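Local structure of DR2417 (Deinococcus radiodurans, 4XWT) at residues 84-89 / 152-157; 264-269 / 290-295; 478-483 / 551-556. The protein probably acts as a metal-dependent RNase J, an exonuclease working from the 5' end and possibly also an endonuclease, in the maturation of ribosomal RNA. All coordinates share one frame; numbering follows the deposited sequence.

Interaction 1 (84-89 / 152-157). With ZN (zinc ion), chain C; ZN (zinc ion), chain D; U5P (uridine-5'-monophosphate), chain H.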
# COMPACT_ATOMS: atom_id res chain seq x y z
N HIS A 84 0.60 4.30 -28.03
CA HIS A 84 1.28 5.43 -27.41
C HIS A 84 2.50 4.99 -26.60
O HIS A 84 2.75 3.80 -26.42
CB HIS A 84 0.32 6.24 -26.52
CG HIS A 84 -0.26 5.46 -25.38
ND1 HIS A 84 -0.97 4.28 -25.56
CD2 HIS A 84 -0.28 5.70 -24.04
CE1 HIS A 84 -1.38 3.84 -24.39
NE2 HIS A 84 -0.97 4.67 -23.45
N GLY A 85 3.27 5.97 -26.13
CA GLY A 85 4.59 5.70 -25.60
C GLY A 85 4.65 5.45 -24.09
O GLY A 85 5.73 5.53 -23.53
N HIS A 86 3.53 5.14 -23.44
CA HIS A 86 3.59 4.79 -22.00
C HIS A 86 4.27 3.45 -21.78
O HIS A 86 4.27 2.59 -22.66
CB HIS A 86 2.19 4.77 -21.39
CG HIS A 86 1.72 6.11 -20.94
ND1 HIS A 86 0.39 6.43 -20.86
CD2 HIS A 86 2.40 7.22 -20.58
CE1 HIS A 86 0.27 7.68 -20.45
NE2 HIS A 86 1.48 8.18 -20.28
N GLU A 87 4.84 3.26 -20.59
CA GLU A 87 5.62 2.05 -20.34
C GLU A 87 4.77 0.79 -20.40
O GLU A 87 5.25 -0.27 -20.79
CB GLU A 87 6.35 2.13 -18.99
CG GLU A 87 7.55 3.06 -18.95
CD GLU A 87 8.85 2.35 -19.30
OE1 GLU A 87 8.94 1.83 -20.43
OE2 GLU A 87 9.76 2.30 -18.44
N ASP A 88 3.51 0.86 -19.99
CA ASP A 88 2.69 -0.34 -20.09
C ASP A 88 2.19 -0.62 -21.53
O ASP A 88 1.31 -1.45 -21.71
CB ASP A 88 1.48 -0.27 -19.14
CG ASP A 88 0.64 0.96 -19.36
OD1 ASP A 88 1.24 2.05 -19.47
OD2 ASP A 88 -0.61 0.85 -19.40
N HIS A 89 2.78 0.06 -22.53
CA HIS A 89 2.48 -0.23 -23.95
C HIS A 89 3.74 -0.45 -24.80
O HIS A 89 3.68 -1.18 -25.78
CB HIS A 89 1.58 0.88 -24.55
CG HIS A 89 0.31 1.05 -23.79
ND1 HIS A 89 -0.89 0.51 -24.21
CD2 HIS A 89 0.06 1.62 -22.57
CE1 HIS A 89 -1.83 0.78 -23.32
NE2 HIS A 89 -1.28 1.46 -22.32
N THR A 152 -7.39 12.02 -26.94
CA THR A 152 -6.64 12.71 -25.90
C THR A 152 -6.30 11.74 -24.79
O THR A 152 -7.11 10.90 -24.42
CB THR A 152 -7.42 13.88 -25.30
OG1 THR A 152 -8.75 13.45 -24.98
CG2 THR A 152 -7.46 15.07 -26.30
N HIS A 153 -5.09 11.87 -24.27
CA HIS A 153 -4.65 11.02 -23.16
C HIS A 153 -3.66 11.85 -22.33
O HIS A 153 -3.59 13.06 -22.52
CB HIS A 153 -4.07 9.70 -23.73
CG HIS A 153 -3.67 8.69 -22.69
ND1 HIS A 153 -4.37 8.51 -21.51
CD2 HIS A 153 -2.64 7.82 -22.66
CE1 HIS A 153 -3.78 7.56 -20.80
NE2 HIS A 153 -2.72 7.13 -21.47
N SER A 154 -2.90 11.22 -21.44
CA SER A 154 -1.95 11.95 -20.58
C SER A 154 -0.55 12.02 -21.22
O SER A 154 0.42 12.48 -20.58
CB SER A 154 -1.86 11.28 -19.22
OG SER A 154 -1.51 9.92 -19.44
N ILE A 155 -0.44 11.54 -22.46
CA ILE A 155 0.78 11.69 -23.25
C ILE A 155 0.38 12.07 -24.69
O ILE A 155 -0.67 11.64 -25.18
CB ILE A 155 1.66 10.40 -23.23
CG1 ILE A 155 3.10 10.70 -23.69
CG2 ILE A 155 1.02 9.28 -24.08
CD1 ILE A 155 4.08 9.50 -23.67
N PRO A 156 1.17 12.92 -25.37
CA PRO A 156 0.81 13.26 -26.76
C PRO A 156 1.02 12.10 -27.73
O PRO A 156 1.67 11.11 -27.36
CB PRO A 156 1.75 14.42 -27.11
CG PRO A 156 2.27 14.93 -25.80
CD PRO A 156 2.30 13.73 -24.89
N ASP A 157 0.50 12.23 -28.95
CA ASP A 157 0.66 11.21 -30.00
C ASP A 157 0.06 9.89 -29.56
O ASP A 157 0.64 8.83 -29.71
CB ASP A 157 2.13 11.05 -30.37
CG ASP A 157 2.57 12.09 -31.36
OD1 ASP A 157 1.70 12.84 -31.86
OD2 ASP A 157 3.78 12.15 -31.68
ZN ZN C . -1.35 5.34 -21.20
ZN ZN D . -2.10 2.22 -20.53
N1 U5P H . -0.08 5.39 -14.51
C2 U5P H . 1.18 4.81 -14.78
N3 U5P H . 2.08 5.47 -15.52
C4 U5P H . 1.81 6.67 -16.02
C5 U5P H . 0.58 7.27 -15.78
C6 U5P H . -0.36 6.60 -15.01
O2 U5P H . 1.45 3.68 -14.33
O4 U5P H . 2.66 7.26 -16.70
C1' U5P H . -1.07 4.67 -13.71
C2' U5P H . -1.64 5.54 -12.61
O2' U5P H . -1.10 5.18 -11.33
C3' U5P H . -3.13 5.29 -12.64
C4' U5P H . -3.39 4.82 -14.06
O3' U5P H . -3.47 4.22 -11.76
O4' U5P H . -2.16 4.29 -14.54
C5' U5P H . -3.81 5.99 -14.92
O5' U5P H . -2.98 7.12 -14.63
P U5P H . -3.23 8.51 -15.38
O1P U5P H . -4.65 8.76 -15.01
O2P U5P H . -2.23 9.49 -14.82
O3P U5P H . -2.95 8.20 -16.83
O HOH W 1 3.15 8.53 -27.39
O HOH W 2 1.85 10.68 -18.97

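Interaction 2 (264-269 / 290-295)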
# COMPACT_ATOMS: atom_id res chain seq x y z
N ARG A 264 8.83 32.95 -13.36
CA ARG A 264 9.69 31.93 -12.79
C ARG A 264 10.47 31.15 -13.87
O ARG A 264 9.90 30.77 -14.89
CB ARG A 264 8.86 30.96 -11.95
CG ARG A 264 8.33 31.55 -10.67
CD ARG A 264 7.63 30.47 -9.83
NE ARG A 264 6.99 31.08 -8.68
CZ ARG A 264 7.48 31.04 -7.44
NH1 ARG A 264 8.60 30.38 -7.18
NH2 ARG A 264 6.82 31.64 -6.47
N ARG A 265 11.77 30.94 -13.64
CA ARG A 265 12.57 30.08 -14.52
C ARG A 265 12.50 28.63 -14.08
O ARG A 265 12.30 28.34 -12.89
CB ARG A 265 14.03 30.53 -14.54
CG ARG A 265 14.24 31.96 -14.93
CD ARG A 265 13.71 32.21 -16.32
NE ARG A 265 14.34 31.35 -17.32
CZ ARG A 265 15.47 31.65 -17.96
NH1 ARG A 265 16.10 32.79 -17.70
NH2 ARG A 265 15.97 30.81 -18.86
N VAL A 266 12.67 27.71 -15.03
CA VAL A 266 12.46 26.30 -14.74
C VAL A 266 13.75 25.47 -14.78
O VAL A 266 14.57 25.58 -15.69
CB VAL A 266 11.43 25.72 -15.71
CG1 VAL A 266 11.12 24.27 -15.37
CG2 VAL A 266 10.16 26.57 -15.68
N VAL A 267 13.91 24.65 -13.74
CA VAL A 267 14.93 23.61 -13.71
C VAL A 267 14.24 22.26 -13.80
O VAL A 267 13.32 21.96 -13.01
CB VAL A 267 15.76 23.64 -12.41
CG1 VAL A 267 16.82 22.54 -12.43
CG2 VAL A 267 16.44 24.97 -12.26
N MET A 268 14.66 21.45 -14.75
CA MET A 268 14.11 20.11 -14.80
C MET A 268 15.15 19.15 -14.27
O MET A 268 16.31 19.22 -14.68
CB MET A 268 13.68 19.74 -16.21
CG MET A 268 13.05 18.37 -16.28
SD MET A 268 12.41 18.01 -17.92
CE MET A 268 10.88 19.00 -17.94
N GLU A 269 14.75 18.28 -13.35
CA GLU A 269 15.68 17.29 -12.81
C GLU A 269 15.05 15.90 -12.74
O GLU A 269 13.86 15.75 -12.45
CB GLU A 269 16.16 17.70 -11.41
CG GLU A 269 16.96 18.98 -11.38
CD GLU A 269 18.00 18.99 -10.27
OE1 GLU A 269 18.10 17.99 -9.52
OE2 GLU A 269 18.72 20.01 -10.15
N GLU A 290 11.17 29.72 -22.28
CA GLU A 290 12.54 30.09 -21.93
C GLU A 290 13.34 28.82 -21.69
O GLU A 290 12.78 27.82 -21.27
CB GLU A 290 12.59 30.98 -20.69
CG GLU A 290 11.48 32.01 -20.62
CD GLU A 290 11.65 32.94 -19.45
OE1 GLU A 290 10.74 32.99 -18.59
OE2 GLU A 290 12.69 33.62 -19.38
N PRO A 291 14.65 28.87 -21.98
CA PRO A 291 15.56 27.75 -21.74
C PRO A 291 15.47 27.19 -20.30
O PRO A 291 15.28 27.96 -19.35
CB PRO A 291 16.93 28.37 -21.99
CG PRO A 291 16.65 29.42 -23.06
CD PRO A 291 15.27 29.93 -22.79
N PHE A 292 15.57 25.87 -20.16
CA PHE A 292 15.73 25.26 -18.86
C PHE A 292 17.02 25.77 -18.24
O PHE A 292 17.99 26.03 -18.96
CB PHE A 292 15.75 23.73 -18.96
CG PHE A 292 14.42 23.13 -19.34
CD1 PHE A 292 13.42 22.99 -18.40
CD2 PHE A 292 14.19 22.69 -20.63
CE1 PHE A 292 12.20 22.43 -18.74
CE2 PHE A 292 12.97 22.14 -20.98
CZ PHE A 292 11.97 22.00 -20.02
N LEU A 293 17.04 25.91 -16.92
CA LEU A 293 18.26 26.32 -16.22
C LEU A 293 18.81 25.17 -15.38
O LEU A 293 18.11 24.21 -15.10
CB LEU A 293 17.99 27.54 -15.33
CG LEU A 293 17.75 28.90 -15.99
CD1 LEU A 293 17.68 30.04 -14.97
CD2 LEU A 293 18.83 29.20 -17.00
N THR A 294 20.08 25.27 -14.97
CA THR A 294 20.61 24.32 -13.99
C THR A 294 20.29 24.82 -12.58
O THR A 294 19.88 25.97 -12.41
CB THR A 294 22.13 24.13 -14.13
OG1 THR A 294 22.79 25.34 -13.74
CG2 THR A 294 22.50 23.78 -15.57
N SER A 295 20.46 23.96 -11.58
CA SER A 295 20.20 24.36 -10.20
C SER A 295 21.17 25.46 -9.80
O SER A 295 20.81 26.38 -9.06
CB SER A 295 20.31 23.15 -9.25
OG SER A 295 21.54 22.47 -9.40
O HOH W 3 13.14 28.69 -17.46
O HOH W 4 16.96 21.96 -16.15
O HOH W 5 20.00 21.13 -11.92

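Interaction 3 (478-483 / 551-556)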
# COMPACT_ATOMS: atom_id res chain seq x y z
N GLY A 478 13.23 -14.92 8.57
CA GLY A 478 14.68 -14.96 8.61
C GLY A 478 15.21 -16.37 8.41
O GLY A 478 14.45 -17.28 8.08
N LEU A 479 16.50 -16.55 8.64
CA LEU A 479 17.18 -17.79 8.26
C LEU A 479 18.01 -18.45 9.38
O LEU A 479 18.76 -17.77 10.08
CB LEU A 479 18.08 -17.50 7.06
CG LEU A 479 19.27 -18.42 6.83
CD1 LEU A 479 18.79 -19.75 6.28
CD2 LEU A 479 20.30 -17.76 5.92
N LEU A 480 17.86 -19.76 9.54
CA LEU A 480 18.73 -20.55 10.43
C LEU A 480 19.42 -21.70 9.69
O LEU A 480 18.77 -22.59 9.15
CB LEU A 480 17.94 -21.12 11.61
CG LEU A 480 17.84 -20.28 12.90
CD1 LEU A 480 16.97 -20.98 13.93
CD2 LEU A 480 19.22 -20.02 13.46
N ILE A 481 20.75 -21.68 9.68
CA ILE A 481 21.52 -22.78 9.10
C ILE A 481 22.07 -23.71 10.19
O ILE A 481 22.91 -23.33 11.01
CB ILE A 481 22.69 -22.26 8.24
CG1 ILE A 481 22.18 -21.25 7.21
CG2 ILE A 481 23.42 -23.42 7.56
CD1 ILE A 481 23.27 -20.63 6.37
N LEU A 482 21.58 -24.95 10.19
CA LEU A 482 22.05 -25.95 11.12
C LEU A 482 22.98 -26.91 10.39
O LEU A 482 22.55 -27.66 9.51
CB LEU A 482 20.89 -26.72 11.74
CG LEU A 482 19.65 -25.97 12.21
CD1 LEU A 482 18.55 -26.98 12.45
CD2 LEU A 482 19.90 -25.14 13.46
N THR A 483 24.26 -26.89 10.74
CA THR A 483 25.18 -27.85 10.16
C THR A 483 25.71 -28.78 11.24
O THR A 483 26.33 -28.33 12.21
CB THR A 483 26.35 -27.15 9.43
OG1 THR A 483 27.47 -27.01 10.31
CG2 THR A 483 25.92 -25.78 8.91
N PRO A 551 11.34 -19.87 11.65
CA PRO A 551 12.40 -19.46 10.72
C PRO A 551 12.64 -20.50 9.64
O PRO A 551 12.48 -21.69 9.91
CB PRO A 551 13.63 -19.33 11.62
CG PRO A 551 13.37 -20.29 12.72
CD PRO A 551 11.88 -20.19 12.98
N VAL A 552 13.02 -20.08 8.44
CA VAL A 552 13.42 -21.05 7.43
C VAL A 552 14.69 -21.75 7.90
O VAL A 552 15.72 -21.11 8.09
CB VAL A 552 13.65 -20.40 6.06
CG1 VAL A 552 14.31 -21.39 5.11
CG2 VAL A 552 12.33 -19.89 5.49
N LEU A 553 14.61 -23.06 8.08
CA LEU A 553 15.78 -23.82 8.54
C LEU A 553 16.41 -24.65 7.42
O LEU A 553 15.75 -25.48 6.80
CB LEU A 553 15.43 -24.74 9.70
CG LEU A 553 14.14 -24.48 10.48
CD1 LEU A 553 13.67 -25.74 11.16
CD2 LEU A 553 14.39 -23.39 11.50
N ILE A 554 17.69 -24.42 7.19
CA ILE A 554 18.45 -25.16 6.20
C ILE A 554 19.45 -26.10 6.87
O ILE A 554 20.55 -25.69 7.24
CB ILE A 554 19.19 -24.21 5.24
CG1 ILE A 554 18.17 -23.38 4.45
CG2 ILE A 554 20.10 -24.98 4.28
CD1 ILE A 554 18.81 -22.30 3.61
N PRO A 555 19.06 -27.37 7.06
CA PRO A 555 19.95 -28.33 7.72
C PRO A 555 20.93 -29.01 6.76
O PRO A 555 20.57 -29.32 5.62
CB PRO A 555 18.97 -29.34 8.33
CG PRO A 555 17.82 -29.34 7.40
CD PRO A 555 17.71 -27.93 6.85
N MET A 556 22.15 -29.21 7.23
CA MET A 556 23.19 -29.93 6.49
C MET A 556 23.89 -30.90 7.44
O MET A 556 24.44 -30.48 8.45
CB MET A 556 24.20 -28.95 5.88
CG MET A 556 23.61 -27.87 4.99
SD MET A 556 24.55 -26.33 5.03
CE MET A 556 26.23 -26.91 4.75

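Interaction 1 (84-89 / 152-157)
His84, His86 and His153 converge on one zinc ion, the first site of the two-metal centre of a metallo-beta-lactamase fold, where 84-89 supplies the HxHxDH signature and the loop 152-157 brings the third histidine. The zinc lies 2.4 Å from His84 NE2, 2.1 Å from His86 ND1 and 2.3 Å from His153 NE2; His86 thus binds through the ring nitrogen next to its CG, the other two through the far one. The second zinc is taken by Asp88 OD2 and by His89 NE2 from the first turn of the helix. Asp175 OD2 is shared by both metals, and His403 completes the second site. The shared metal brings the rings together: those of His84 and His153 are turned 80° to each other, and CD2 of His84 comes to the edge of the His153 ring. A chi1 of -176° turns the His153 ring away from its own backbone N and in toward 84-89, while its ND1 is held from outside by Gly380. In the second shell, Ile155 CG2 sits over one face of the His86 ring in a CH-pi contact, 4.1 Å from the centroid, and also meets the edge of the His84 ring. Uracil O4 of the bound uridine monophosphate lies over the opposite face of His86. Ser154 OG lies at that ring's edge, near CE1, and gives a weak hydrogen bond of 3.4 Å to phosphate O3P, whose nucleotide is also held by Ser379 and Gly380. Two waters bridge the segments. One joins backbones, accepting from Gly85 N and donating to Pro156 O. Zinc at ND1 and the other water at NE2 together probably hold the His86 ring's rotation; this water accepts from His86 NE2 at 2.8 Å and donates to Ser154 O.

Interaction 2 (264-269 / 290-295)
Bends at chi2 (-61°) and chi3 (-58°) fold the Arg265 side chain back so that its guanidinium slips between Glu290 and Leu293. Glu290 OE2 lies over one face, 3.5 Å from Arg265 NE and well out of the guanidinium plane, so this salt bridge rests on charge alone; Glu290 OE1 is taken by His260. Leu293 covers the opposite face with CG and CD1, and CD1 also packs 3.7 Å from Arg265 CB. In the plane, NH2 donates to Pro291 O at 3.0 Å, while a water accepts from Arg265 NE and Val266 N and donates to the same carbonyl. Strand 265-269 is an outer strand of the parallel beta-CASP sheet, hydrogen-bonded to 306-310 on its other edge. The loop 290-295 runs beside it, joined by one direct backbone bond, Leu293 N to Val266 O at 2.8 Å, and then by water between Met268 N and Leu293 O. Phe292 lies alongside Val266, its CE1 4.0 Å from Val266 CG1. Met268 makes an oblique Met-aromatic contact with the same ring and brings its CE to 3.8 Å from Phe292 CE1. At the far end a third water accepts from Ser295 N.

Interaction 3 (478-483 / 551-556)
Met556 lies beside Thr483, its partner in the register, and leans back to Ile481. Its CB stands 4.2 Å from Leu482 O, the carbonyl that accepts Met556 N; bends at chi2 (149°) and chi3 (50°) then bring SD against the neighbouring methyls Ile481 CG2, at 4.0 Å, and Thr483 CG2, at 4.2 Å. On the same face, Leu479 CD1 meets Ile554 CD1 at 3.7 Å. The second subunit packs here, its Leu479, Ile481 and Met556 against the same residues of this chain and its Arg497 against Ile554. On the opposite face Leu480 CD1 touches Pro551 CG at 3.9 Å; helix 528-547 covers this side through Val539 on Leu482 and Met535 on Pro555. Five backbone bonds alternate between the strands. Leu480 N to Val552 O is nearly straight, whereas Leu482 N approaches Ile554 O from above the carbonyl plane, at 3.2 Å. Pro555 has no N-H, but its position in the register puts CA toward Leu482 O, in a CA-H...O contact of 3.2 Å. The axes lie 14° apart: a parallel pair, with 479-485 in the middle, within the three-stranded mixed sheet of the RNase J C-terminal domain, helix 528-547 on one face and the second subunit on the other.

Along the chain the three contacts follow in series, and none nests in or crosses another. Interaction 1 comes first, closing a 62-residue excursion of helices and strands so that loops after strands 77-82 and 144-150, from the two sheets of the fold, meet at the metals. Interaction 2 closes a much shorter loop of 20 residues, mainly helix 271-282, and fastens it to the outer strand of the beta-CASP sheet; its centre is about 25 Å from that of interaction 1. Interaction 3, about 48 Å from interaction 1 between centres, closes 67 residues containing strand 491-497 and helices 504-523 and 528-547, bringing the C-terminal strand into the sheet that faces the second subunit.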